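Local coordinates for protein L-lactate dehydrogenase (Trichomonas vaginalis, PDB 4UUL) that probably catalyses the reversible, NAD-dependent interconversion of a 2-keto acid and its 2-hydroxy acid, pyruvate with L-lactate or oxaloacetate with L-malate, at residues B[14-19]-B[243-248]; B[100-105]-B[328-333]; B[124-129]-B[249-254]; B[135-140]-B[322-327]; B[273-278]-B[285-290]. The protein carries 1 engineered substitution. All coordinates share one frame; numbering follows the deposited sequence. Where two conformers were deposited one is given.

Interaction 1 (B[14-19]-B[243-248])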
# COMPACT_ATOMS: atom_id res chain seq x y z
N GLY B 14 -10.95 -2.39 -7.90
CA GLY B 14 -9.90 -1.91 -8.76
C GLY B 14 -8.58 -1.76 -8.05
O GLY B 14 -8.46 -2.03 -6.84
N GLN B 15 -7.58 -1.28 -8.78
CA GLN B 15 -6.25 -1.19 -8.17
C GLN B 15 -6.17 -0.18 -7.02
O GLN B 15 -5.50 -0.42 -6.03
CB GLN B 15 -5.19 -0.89 -9.20
CG GLN B 15 -3.81 -1.04 -8.61
CD GLN B 15 -3.60 -2.38 -7.89
OE1 GLN B 15 -3.28 -2.41 -6.72
NE2 GLN B 15 -3.81 -3.48 -8.61
N ILE B 16 -6.81 1.00 -7.19
CA ILE B 16 -6.81 1.95 -6.11
C ILE B 16 -7.49 1.32 -4.88
O ILE B 16 -6.96 1.36 -3.75
CB ILE B 16 -7.45 3.27 -6.52
CG1 ILE B 16 -6.53 3.99 -7.53
CG2 ILE B 16 -7.73 4.10 -5.30
CD1 ILE B 16 -7.18 5.20 -8.22
N GLY B 17 -8.64 0.69 -5.08
CA GLY B 17 -9.33 0.11 -3.96
C GLY B 17 -8.53 -0.94 -3.22
O GLY B 17 -8.59 -1.06 -1.99
N TYR B 18 -7.81 -1.73 -4.00
CA TYR B 18 -6.98 -2.80 -3.47
C TYR B 18 -5.96 -2.20 -2.49
O TYR B 18 -5.77 -2.69 -1.35
CB TYR B 18 -6.27 -3.49 -4.61
CG TYR B 18 -5.38 -4.66 -4.25
CD1 TYR B 18 -5.90 -5.88 -3.87
CD2 TYR B 18 -4.04 -4.56 -4.37
CE1 TYR B 18 -5.09 -6.97 -3.58
CE2 TYR B 18 -3.22 -5.63 -4.12
CZ TYR B 18 -3.74 -6.82 -3.72
OH TYR B 18 -2.89 -7.85 -3.53
N ILE B 19 -5.23 -1.18 -2.93
CA ILE B 19 -4.18 -0.60 -2.12
C ILE B 19 -4.79 0.20 -0.94
O ILE B 19 -4.29 0.16 0.18
CB ILE B 19 -3.18 0.26 -2.96
CG1 ILE B 19 -2.56 -0.57 -4.07
CG2 ILE B 19 -2.15 0.90 -2.07
CD1 ILE B 19 -1.79 0.20 -5.08
N SER B 243 0.06 6.23 -6.30
CA SER B 243 0.19 7.67 -6.07
C SER B 243 -1.15 8.38 -5.77
O SER B 243 -1.19 9.18 -4.85
CB SER B 243 1.06 8.37 -7.12
OG SER B 243 0.51 8.20 -8.39
N PRO B 244 -2.23 8.09 -6.53
CA PRO B 244 -3.52 8.70 -6.09
C PRO B 244 -3.96 8.16 -4.75
O PRO B 244 -4.57 8.90 -3.99
CB PRO B 244 -4.49 8.35 -7.22
CG PRO B 244 -3.85 7.24 -7.98
CD PRO B 244 -2.36 7.44 -7.84
N THR B 245 -3.64 6.91 -4.43
CA THR B 245 -4.03 6.36 -3.14
C THR B 245 -3.32 7.11 -2.01
O THR B 245 -3.92 7.48 -1.00
CB THR B 245 -3.72 4.86 -3.05
OG1 THR B 245 -4.50 4.13 -4.01
CG2 THR B 245 -4.04 4.32 -1.69
N LYS B 246 -2.01 7.35 -2.18
CA LYS B 246 -1.20 8.07 -1.21
C LYS B 246 -1.84 9.46 -0.98
O LYS B 246 -2.01 9.91 0.15
CB LYS B 246 0.23 8.15 -1.68
CG LYS B 246 1.21 8.80 -0.70
CD LYS B 246 1.29 10.30 -0.73
CE LYS B 246 2.27 10.80 0.33
NZ LYS B 246 2.46 12.27 0.26
N ALA B 247 -2.15 10.17 -2.06
CA ALA B 247 -2.75 11.49 -1.96
C ALA B 247 -4.14 11.44 -1.29
O ALA B 247 -4.48 12.32 -0.53
CB ALA B 247 -2.89 12.10 -3.36
N ALA B 248 -4.93 10.41 -1.62
CA ALA B 248 -6.25 10.27 -1.04
C ALA B 248 -6.23 10.10 0.47
O ALA B 248 -6.99 10.74 1.21
CB ALA B 248 -7.02 9.16 -1.70
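With CG1 anti to its carbonyl carbon (chi1 -70°) and CD1 extended beyond it, I16 sends its long branch across P244, while its CG2 is left beside the carbonyl carbon, against T245. T245 has OG1 anti to its own carbonyl carbon (chi1 -64°), which puts the hydroxyl toward I16 and the methyl toward I19. The I16 and P244 side chains lie roughly perpendicular, with I16 CD1 3.9 Å from P244 CG. I16 CG2 lies 3.5 Å from T245 OG1 as the two side chains run antiparallel alongside one another, and T245 CG2 touches I19 CG2 at 3.9 Å. Threonine suits this place because its hydroxyl is bonded to the carbonyl O of A241, just before its helix, and its methyl is left to pack. Helix 15-19 and helix 243-248 pass at 53° with their axes 9.4 Å apart, closest at I16 and T245, whose CA atoms are 6.0 Å apart. The same two helices also meet the second subunit: Y18 packs on I19 of the second subunit, and I19 on its Y18. I16 binds NADH in a cofactor-bound form of this enzyme, and G14 to G17 belong to the predicted NAD site: this is the glycine-rich turn and first helix of a Rossmann fold, backed by a helix of the C-terminal domain.

Interaction 2 (B[100-105]-B[328-333])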
# COMPACT_ATOMS: atom_id res chain seq x y z
N LEU B 100 -18.21 12.91 -21.07
CA LEU B 100 -17.68 12.35 -19.85
C LEU B 100 -18.38 12.97 -18.64
O LEU B 100 -18.76 12.26 -17.68
CB LEU B 100 -16.19 12.63 -19.76
CG LEU B 100 -15.53 12.14 -18.45
CD1 LEU B 100 -15.48 10.60 -18.39
CD2 LEU B 100 -14.17 12.72 -18.34
N ILE B 101 -18.55 14.29 -18.65
CA ILE B 101 -19.26 14.96 -17.58
C ILE B 101 -20.68 14.45 -17.54
O ILE B 101 -21.20 14.15 -16.46
CB ILE B 101 -19.21 16.48 -17.79
CG1 ILE B 101 -17.79 17.01 -17.63
CG2 ILE B 101 -20.19 17.16 -16.89
CD1 ILE B 101 -17.61 18.35 -18.34
N SER B 102 -21.33 14.36 -18.70
CA SER B 102 -22.72 13.93 -18.76
C SER B 102 -22.94 12.52 -18.23
O SER B 102 -23.82 12.30 -17.42
CB SER B 102 -23.21 13.96 -20.19
OG SER B 102 -23.28 15.29 -20.62
N SER B 103 -22.09 11.58 -18.62
CA SER B 103 -22.33 10.22 -18.20
C SER B 103 -22.16 10.12 -16.68
O SER B 103 -22.87 9.39 -15.97
CB SER B 103 -21.39 9.27 -18.96
OG SER B 103 -20.05 9.51 -18.54
N ASN B 104 -21.19 10.83 -16.15
CA ASN B 104 -20.94 10.77 -14.71
C ASN B 104 -22.00 11.47 -13.88
O ASN B 104 -22.16 11.20 -12.70
CB ASN B 104 -19.53 11.24 -14.39
CG ASN B 104 -18.53 10.16 -14.65
OD1 ASN B 104 -18.38 9.26 -13.84
ND2 ASN B 104 -17.90 10.18 -15.79
N SER B 105 -22.71 12.46 -14.48
CA SER B 105 -23.67 13.20 -13.72
C SER B 105 -24.73 12.28 -13.12
O SER B 105 -25.13 12.47 -11.99
CB SER B 105 -24.29 14.34 -14.57
OG SER B 105 -25.15 13.82 -15.59
N LEU B 328 -25.81 19.50 -15.29
CA LEU B 328 -27.22 19.76 -14.95
C LEU B 328 -28.13 19.70 -16.17
O LEU B 328 -29.21 19.15 -16.10
CB LEU B 328 -27.38 21.08 -14.19
CG LEU B 328 -26.77 21.07 -12.78
CD1 LEU B 328 -26.93 22.43 -12.15
CD2 LEU B 328 -27.39 20.03 -11.87
N ASN B 329 -27.64 20.16 -17.30
CA ASN B 329 -28.44 20.08 -18.51
C ASN B 329 -28.67 18.63 -18.94
O ASN B 329 -29.77 18.25 -19.33
CB ASN B 329 -27.79 20.84 -19.65
CG ASN B 329 -28.52 20.61 -20.99
OD1 ASN B 329 -29.65 21.04 -21.15
ND2 ASN B 329 -27.89 19.88 -21.92
N HIS B 330 -27.63 17.79 -18.85
CA HIS B 330 -27.81 16.39 -19.19
C HIS B 330 -28.90 15.76 -18.32
O HIS B 330 -29.79 15.04 -18.80
CB HIS B 330 -26.47 15.64 -19.03
CG HIS B 330 -26.57 14.20 -19.38
ND1 HIS B 330 -26.53 13.75 -20.69
CD2 HIS B 330 -26.60 13.08 -18.60
CE1 HIS B 330 -26.62 12.43 -20.70
NE2 HIS B 330 -26.68 12.00 -19.45
N LEU B 331 -28.81 15.97 -17.01
CA LEU B 331 -29.79 15.42 -16.09
C LEU B 331 -31.16 15.93 -16.47
O LEU B 331 -32.14 15.17 -16.44
CB LEU B 331 -29.44 15.77 -14.65
CG LEU B 331 -28.15 15.08 -14.15
CD1 LEU B 331 -27.84 15.62 -12.77
CD2 LEU B 331 -28.29 13.58 -14.06
N ALA B 332 -31.31 17.21 -16.79
CA ALA B 332 -32.62 17.78 -17.14
C ALA B 332 -33.15 17.17 -18.40
O ALA B 332 -34.34 16.89 -18.53
CB ALA B 332 -32.53 19.26 -17.27
N GLN B 333 -32.29 16.91 -19.38
CA GLN B 333 -32.76 16.34 -20.63
C GLN B 333 -33.23 14.90 -20.41
O GLN B 333 -34.20 14.47 -21.00
CB GLN B 333 -31.64 16.35 -21.68
CG GLN B 333 -31.25 17.73 -22.17
CD GLN B 333 -32.36 18.49 -22.77
OE1 GLN B 333 -33.27 17.92 -23.37
NE2 GLN B 333 -32.29 19.82 -22.64
O HOH W 1 -25.52 15.30 -22.65
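The carbonyl O of S102 is gripped by the hydroxyl of S105, which donates to it over 2.7 Å, and more weakly by the backbone N of S105. Across the contact H330 CD2 comes within 3.1 Å of the same S102 O. The imidazole lies beside helix 100-105 because H330 carries CG anti to its backbone N (chi1 -179°). S102 CB then sits over one face of the ring, 3.5 Å from its centroid and displaced toward the rim, a CH-pi contact. One water bridges the two helices: it donates to S102 OG and is 2.7 Å from H330 ND1. S102 OG also bonds to the carbonyl O of A98. S105 OG, turned toward its own helix, lies 3.5 Å from L331 CD2. Small serines let helix 328-333 come within 8.7 Å, axis to axis, at an angle of 57°. The contact joins helix 97-118 of the NAD-binding domain to the C-terminal helix 307-337. Nearby, V106 packs on both H330 and L331. Since both hydroxyls are bonded to backbone oxygens of their own helix, neither is spent on a direct bond to the partner helix; the two helices are held by CH-pi, van der Waals and water-mediated contacts.

Interaction 3 (B[124-129]-B[249-254])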
# COMPACT_ATOMS: atom_id res chain seq x y z
N LYS B 124 -17.68 12.40 5.80
CA LYS B 124 -16.75 13.15 4.98
C LYS B 124 -16.53 12.39 3.66
O LYS B 124 -15.97 11.28 3.64
CB LYS B 124 -15.42 13.38 5.74
CG LYS B 124 -15.62 14.31 6.93
CD LYS B 124 -14.41 14.71 7.71
CE LYS B 124 -14.76 15.94 8.55
NZ LYS B 124 -13.63 16.46 9.22
N VAL B 125 -16.95 13.01 2.58
CA VAL B 125 -17.00 12.42 1.27
C VAL B 125 -15.89 13.05 0.42
O VAL B 125 -15.92 14.23 0.12
CB VAL B 125 -18.36 12.68 0.58
CG1 VAL B 125 -18.42 12.02 -0.78
CG2 VAL B 125 -19.48 12.24 1.48
N LEU B 126 -14.91 12.23 0.06
CA LEU B 126 -13.81 12.60 -0.80
C LEU B 126 -14.03 12.04 -2.20
O LEU B 126 -14.03 10.82 -2.40
CB LEU B 126 -12.51 12.08 -0.24
CG LEU B 126 -11.27 12.35 -1.09
CD1 LEU B 126 -11.10 13.84 -1.44
CD2 LEU B 126 -10.02 11.83 -0.39
N VAL B 127 -14.23 12.92 -3.16
CA VAL B 127 -14.49 12.53 -4.54
C VAL B 127 -13.20 12.48 -5.32
O VAL B 127 -12.43 13.46 -5.39
CB VAL B 127 -15.48 13.51 -5.20
CG1 VAL B 127 -15.80 13.06 -6.60
CG2 VAL B 127 -16.72 13.63 -4.34
N ILE B 128 -12.92 11.30 -5.88
CA ILE B 128 -11.70 11.01 -6.59
C ILE B 128 -11.95 10.73 -8.05
O ILE B 128 -11.22 11.24 -8.92
CB ILE B 128 -10.98 9.84 -5.93
CG1 ILE B 128 -10.62 10.23 -4.48
CG2 ILE B 128 -9.74 9.42 -6.71
CD1 ILE B 128 -10.31 9.10 -3.57
N GLY B 129 -12.98 9.96 -8.36
CA GLY B 129 -13.28 9.62 -9.75
C GLY B 129 -13.53 10.86 -10.60
O GLY B 129 -14.20 11.79 -10.19
N ILE B 249 -5.40 9.19 0.93
CA ILE B 249 -5.23 8.99 2.37
C ILE B 249 -4.73 10.26 3.02
O ILE B 249 -5.26 10.66 4.06
CB ILE B 249 -4.30 7.80 2.66
CG1 ILE B 249 -5.03 6.51 2.23
CG2 ILE B 249 -3.88 7.74 4.15
CD1 ILE B 249 -4.16 5.32 2.25
N GLN B 250 -3.75 10.89 2.41
CA GLN B 250 -3.18 12.13 2.93
C GLN B 250 -4.27 13.22 3.11
O GLN B 250 -4.39 13.86 4.15
CB GLN B 250 -2.11 12.62 1.97
CG GLN B 250 -1.44 13.91 2.38
CD GLN B 250 -0.22 14.20 1.55
OE1 GLN B 250 -0.04 13.66 0.44
NE2 GLN B 250 0.63 15.06 2.06
N HIS B 251 -5.12 13.37 2.11
CA HIS B 251 -6.21 14.33 2.17
C HIS B 251 -7.19 13.95 3.26
O HIS B 251 -7.55 14.78 4.10
CB HIS B 251 -6.90 14.36 0.80
CG HIS B 251 -8.10 15.26 0.69
ND1 HIS B 251 -8.26 16.18 -0.32
CD2 HIS B 251 -9.26 15.29 1.40
CE1 HIS B 251 -9.42 16.77 -0.21
NE2 HIS B 251 -10.07 16.24 0.82
N MET B 252 -7.65 12.70 3.26
CA MET B 252 -8.64 12.29 4.25
C MET B 252 -8.09 12.40 5.68
O MET B 252 -8.81 12.84 6.58
CB MET B 252 -9.16 10.90 3.97
CG MET B 252 -10.36 10.52 4.86
SD MET B 252 -11.87 11.43 4.50
CE MET B 252 -12.47 10.46 3.09
N LYS B 253 -6.84 12.00 5.90
CA LYS B 253 -6.28 12.08 7.24
C LYS B 253 -6.20 13.53 7.72
O LYS B 253 -6.51 13.82 8.89
CB LYS B 253 -4.90 11.40 7.23
CG LYS B 253 -4.34 11.17 8.63
CD LYS B 253 -3.00 10.49 8.56
CE LYS B 253 -2.47 10.17 9.94
NZ LYS B 253 -1.29 9.27 9.81
N ALA B 254 -5.81 14.43 6.83
CA ALA B 254 -5.79 15.85 7.16
C ALA B 254 -7.22 16.35 7.46
O ALA B 254 -7.42 17.10 8.42
CB ALA B 254 -5.23 16.65 6.03
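L126 and M252 give up the most surface here, followed by H251; between strand 124-127 and helix 249-254, L126 sits against both of the others. L126 points from the strand toward the helix, and its CD1 methyl is centred over one face of the H251 imidazole, 3.5 Å from the ring centroid and 13° off the normal, a CH-pi contact. Its other methyl, CD2, lies farther off, 4.0 Å from H251 CD2. M252 reaches the strand from the next position along the helix. Its CG is anti to the backbone N (chi1 -171°) and the chain then bends at chi2 and chi3, folding the terminal methyl back to the strand. M252 CE touches L126 CB at 3.7 Å and lies 3.6 Å from K124 O. A flexible, unbranched methionine suits this seam, where it can follow the uneven surface of strand side chains and backbone; it also packs on C82 and F84 of the neighbouring strand. The lysine contributes its aliphatic CB, 4.2 Å from M252 SD, while its NZ is carried off to the carbonyl oxygens of W255 and G295. The helix runs nearly antiparallel to the strand, at 156°, with axes 9.9 Å apart. H251 NE2 is bonded to S152 OG, in the strand next to 124-127 in the parallel sheet. The imidazole is thus tethered at its polar rim and covered on one face by the CD1 methyl of L126, an environment that probably limits its rotation within this buried interface between the Rossmann sheet and the C-terminal domain.

Interaction 4 (B[135-140]-B[322-327])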
# COMPACT_ATOMS: atom_id res chain seq x y z
N ASN B 135 -18.19 16.04 -10.45
CA ASN B 135 -18.85 14.96 -9.79
C ASN B 135 -19.19 15.30 -8.34
O ASN B 135 -20.28 14.95 -7.85
CB ASN B 135 -17.96 13.71 -9.82
CG ASN B 135 -17.83 13.11 -11.21
OD1 ASN B 135 -18.66 13.32 -12.09
ND2 ASN B 135 -16.88 12.19 -11.35
N CYS B 136 -18.25 15.98 -7.66
CA CYS B 136 -18.46 16.38 -6.29
C CYS B 136 -19.65 17.36 -6.16
O CYS B 136 -20.51 17.22 -5.31
CB CYS B 136 -17.19 17.01 -5.74
SG CYS B 136 -17.22 17.38 -3.97
N GLU B 137 -19.65 18.37 -7.02
CA GLU B 137 -20.76 19.33 -7.04
C GLU B 137 -22.10 18.62 -7.22
O GLU B 137 -23.08 18.92 -6.55
CB GLU B 137 -20.52 20.35 -8.13
CG GLU B 137 -21.60 21.41 -8.28
CD GLU B 137 -21.78 22.36 -7.13
OE1 GLU B 137 -20.81 22.65 -6.42
OE2 GLU B 137 -22.93 22.90 -7.00
N ILE B 138 -22.17 17.72 -8.21
CA ILE B 138 -23.41 17.01 -8.50
C ILE B 138 -23.82 16.17 -7.29
O ILE B 138 -25.02 16.13 -6.95
CB ILE B 138 -23.28 16.21 -9.82
CG1 ILE B 138 -23.11 17.16 -11.03
CG2 ILE B 138 -24.44 15.28 -10.02
CD1 ILE B 138 -24.28 18.11 -11.29
N ALA B 139 -22.89 15.41 -6.71
CA ALA B 139 -23.28 14.60 -5.56
C ALA B 139 -23.82 15.47 -4.45
O ALA B 139 -24.89 15.17 -3.88
CB ALA B 139 -22.12 13.80 -5.07
N MET B 140 -23.14 16.59 -4.19
CA MET B 140 -23.58 17.49 -3.13
C MET B 140 -24.97 18.06 -3.41
O MET B 140 -25.81 18.12 -2.51
CB MET B 140 -22.53 18.59 -2.98
CG MET B 140 -22.90 19.64 -1.96
SD MET B 140 -21.71 20.98 -1.81
CE MET B 140 -21.62 21.62 -3.46
N HIS B 322 -19.16 26.13 -16.37
CA HIS B 322 -19.58 25.49 -17.62
C HIS B 322 -19.76 23.97 -17.45
O HIS B 322 -20.75 23.42 -17.94
CB HIS B 322 -18.57 25.80 -18.70
CG HIS B 322 -18.98 25.27 -20.02
ND1 HIS B 322 -20.20 25.57 -20.58
CD2 HIS B 322 -18.37 24.42 -20.86
CE1 HIS B 322 -20.32 24.92 -21.72
NE2 HIS B 322 -19.21 24.24 -21.93
N GLU B 323 -18.84 23.30 -16.79
CA GLU B 323 -19.01 21.88 -16.58
C GLU B 323 -20.28 21.57 -15.79
O GLU B 323 -21.00 20.60 -16.05
CB GLU B 323 -17.84 21.23 -15.85
CG GLU B 323 -16.51 21.26 -16.60
CD GLU B 323 -15.50 20.29 -16.01
OE1 GLU B 323 -15.79 19.62 -14.98
OE2 GLU B 323 -14.41 20.17 -16.57
N LYS B 324 -20.53 22.39 -14.78
CA LYS B 324 -21.73 22.26 -13.98
C LYS B 324 -22.97 22.37 -14.86
O LYS B 324 -23.91 21.60 -14.72
CB LYS B 324 -21.73 23.31 -12.85
CG LYS B 324 -22.97 23.28 -11.99
CD LYS B 324 -22.93 24.36 -10.94
CE LYS B 324 -24.15 24.42 -10.09
NZ LYS B 324 -24.15 25.59 -9.16
N GLU B 325 -23.00 23.39 -15.71
CA GLU B 325 -24.09 23.55 -16.63
C GLU B 325 -24.29 22.32 -17.53
O GLU B 325 -25.41 21.89 -17.78
CB GLU B 325 -23.83 24.79 -17.49
CG GLU B 325 -24.93 25.12 -18.52
CD GLU B 325 -24.48 26.33 -19.37
OE1 GLU B 325 -23.98 27.32 -18.78
OE2 GLU B 325 -24.54 26.25 -20.60
N ILE B 326 -23.20 21.76 -18.02
CA ILE B 326 -23.31 20.58 -18.88
C ILE B 326 -23.96 19.43 -18.11
O ILE B 326 -24.84 18.75 -18.60
CB ILE B 326 -21.90 20.13 -19.39
CG1 ILE B 326 -21.33 21.15 -20.38
CG2 ILE B 326 -21.97 18.71 -20.00
CD1 ILE B 326 -19.88 20.93 -20.71
N ALA B 327 -23.50 19.20 -16.88
CA ALA B 327 -23.97 18.10 -16.05
C ALA B 327 -25.44 18.29 -15.74
O ALA B 327 -26.24 17.37 -15.92
CB ALA B 327 -23.16 18.01 -14.75
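I138 and A327 form the apolar half of the first shell, E137 and K324 the charged half. I138 CD1 meets A327 CB at 3.6 Å, and CG1 of the same isoleucine lies 3.8 Å from that methyl; the bend of its chain at chi2 (-62°) brings both carbons against it. Alanine fits here because a lone methyl lets I138 come close to the backbone of helix 322-327. One turn earlier in that helix, K324 stretches out fully extended and crosses E137 obliquely. E137 OE2 is 3.7 Å from K324 NZ, a long salt bridge, and equally 3.7 Å from K324 CE, so OE2 sits beside the last two atoms of the lysine chain. In the next shell, the carbonyl O of G282 takes a hydrogen bond from K324 NZ and helps set where the ammonium group lies, while V284 packs on E137. The preceding residue, E323, bonds to T134 at the start of helix 132-141 and forms a salt bridge with R97, a second polar tie between the domains. At this length the E137 to K324 attraction is mainly electrostatic; the nearby opposite charges would probably help keep both groups ionised, partly offsetting the cost of burying E137, with the close fit supplied by isoleucine and alanine.

Interaction 5 (B[273-278]-B[285-290])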
# COMPACT_ATOMS: atom_id res chain seq x y z
N GLU B 273 -18.47 31.31 0.50
CA GLU B 273 -18.91 32.67 0.20
C GLU B 273 -17.88 33.70 0.64
O GLU B 273 -17.65 34.71 -0.05
CB GLU B 273 -20.27 32.98 0.83
CG GLU B 273 -20.86 34.35 0.39
CD GLU B 273 -22.28 34.57 0.90
OE1 GLU B 273 -22.91 33.58 1.35
OE2 GLU B 273 -22.76 35.72 0.85
N GLY B 274 -17.26 33.50 1.78
CA GLY B 274 -16.34 34.58 2.18
C GLY B 274 -14.93 34.59 1.60
O GLY B 274 -14.09 35.34 2.08
N ASN B 275 -14.64 33.77 0.59
CA ASN B 275 -13.25 33.48 0.26
C ASN B 275 -12.48 34.70 -0.20
O ASN B 275 -13.03 35.61 -0.81
CB ASN B 275 -13.13 32.32 -0.75
CG ASN B 275 -13.45 32.75 -2.18
OD1 ASN B 275 -12.60 33.26 -2.91
ND2 ASN B 275 -14.66 32.53 -2.57
N PRO B 276 -11.17 34.73 0.08
CA PRO B 276 -10.50 36.01 -0.22
C PRO B 276 -9.88 36.06 -1.61
O PRO B 276 -9.12 37.00 -1.89
CB PRO B 276 -9.43 36.09 0.86
CG PRO B 276 -9.08 34.66 1.10
CD PRO B 276 -10.38 33.88 0.97
N TYR B 277 -10.23 35.10 -2.49
CA TYR B 277 -9.55 35.02 -3.80
C TYR B 277 -10.46 35.32 -4.99
O TYR B 277 -10.09 35.10 -6.15
CB TYR B 277 -8.84 33.68 -3.93
CG TYR B 277 -7.79 33.54 -2.85
CD1 TYR B 277 -6.73 34.44 -2.74
CD2 TYR B 277 -7.87 32.52 -1.92
CE1 TYR B 277 -5.81 34.37 -1.70
CE2 TYR B 277 -6.93 32.40 -0.90
CZ TYR B 277 -5.89 33.31 -0.80
OH TYR B 277 -4.95 33.26 0.22
N GLY B 278 -11.65 35.86 -4.71
CA GLY B 278 -12.50 36.33 -5.78
C GLY B 278 -13.18 35.23 -6.58
O GLY B 278 -13.49 35.43 -7.77
N PHE B 285 -13.97 23.88 -6.03
CA PHE B 285 -12.81 24.58 -6.58
C PHE B 285 -11.62 24.27 -5.68
O PHE B 285 -11.75 24.33 -4.46
CB PHE B 285 -13.16 26.08 -6.55
CG PHE B 285 -12.21 27.00 -7.30
CD1 PHE B 285 -10.99 27.42 -6.75
CD2 PHE B 285 -12.58 27.50 -8.54
CE1 PHE B 285 -10.17 28.28 -7.44
CE2 PHE B 285 -11.74 28.36 -9.22
CZ PHE B 285 -10.56 28.75 -8.70
N SER B 286 -10.47 23.90 -6.27
CA SER B 286 -9.31 23.64 -5.45
C SER B 286 -8.69 24.93 -4.94
O SER B 286 -8.44 25.88 -5.70
CB SER B 286 -8.27 22.83 -6.24
OG SER B 286 -7.19 22.50 -5.39
N PHE B 287 -8.55 25.00 -3.62
CA PHE B 287 -7.94 26.13 -2.91
C PHE B 287 -6.77 25.65 -2.06
O PHE B 287 -6.75 24.47 -1.67
CB PHE B 287 -8.92 26.73 -1.90
CG PHE B 287 -10.04 27.58 -2.50
CD1 PHE B 287 -9.85 28.90 -2.80
CD2 PHE B 287 -11.29 27.05 -2.74
CE1 PHE B 287 -10.85 29.70 -3.30
CE2 PHE B 287 -12.33 27.84 -3.23
CZ PHE B 287 -12.10 29.16 -3.48
N PRO B 288 -5.87 26.57 -1.71
CA PRO B 288 -4.91 26.24 -0.64
C PRO B 288 -5.65 26.20 0.70
O PRO B 288 -6.32 27.19 1.08
CB PRO B 288 -3.92 27.39 -0.70
CG PRO B 288 -4.75 28.56 -1.18
CD PRO B 288 -5.81 27.97 -2.15
N CYS B 289 -5.57 25.06 1.38
CA CYS B 289 -6.32 24.85 2.60
C CYS B 289 -5.47 24.41 3.77
O CYS B 289 -4.39 23.80 3.60
CB CYS B 289 -7.42 23.79 2.39
SG CYS B 289 -8.72 24.27 1.21
N ASN B 290 -5.98 24.69 4.96
CA ASN B 290 -5.56 23.96 6.13
C ASN B 290 -6.79 23.38 6.83
O ASN B 290 -7.92 23.62 6.37
CB ASN B 290 -4.64 24.80 7.03
CG ASN B 290 -5.21 26.08 7.46
OD1 ASN B 290 -6.40 26.23 7.73
ND2 ASN B 290 -4.30 27.06 7.63
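Residues 273-278 have no regular structure and run past strand 285-290 with no hydrogen bond between the two, Y277 and F287 being nearest at 9.1 Å between CA atoms. Long side chains therefore span the gap. Y277 CD2 approaches the edge of the F287 ring, near its plane, at 4.2 Å from F287 CD1, and Y277 CE2 lies 4.4 Å from P288 CG. Farther out on the same phenylalanine ring, N275 crosses F287 at about a right angle, its amide plane turned 54° from the ring, with N275 OD1 4.0 Å from F287 CE1. That amide is held in place by the turn itself: N275 has CG between its backbone N and carbonyl carbon (chi1 78°), and its OD1 accepts from Y277 N at 3.0 Å, an Asx turn. N275 ND2 is taken by the carbonyl oxygens of P272 and I279, so asparagine ties together three parts of the loop. Tyrosine suits its place because its ring packs against F287 and P288 while OH bonds to the V300 carbonyl O and F303 N. An Asx turn thus lies in the connection between strands 265-270 and 284-291, where Y277 packs on the antiparallel sheet of the C-terminal domain.

Overall arrangement
From the N terminus, the first segment to find a partner is 14-19, whose contact with 243-248, interaction 1, closes a loop of 223 residues. Before that loop ends, 100-105, 124-129 and 135-140 set out toward later partners, so interaction 1 crosses interactions 2, 3 and 4. Interaction 3 closes at 249-254, adjoining interaction 1 on helix 242-257, and falls within the span of interaction 2 while crossing interaction 4. Interaction 5 is a short local closure inside the spans of both 2 and 4, which end side by side on helix 307-337. Interactions 1 to 4 join the NAD-binding domain to the C-terminal domain through those two helices; interaction 5 stays within the latter domain.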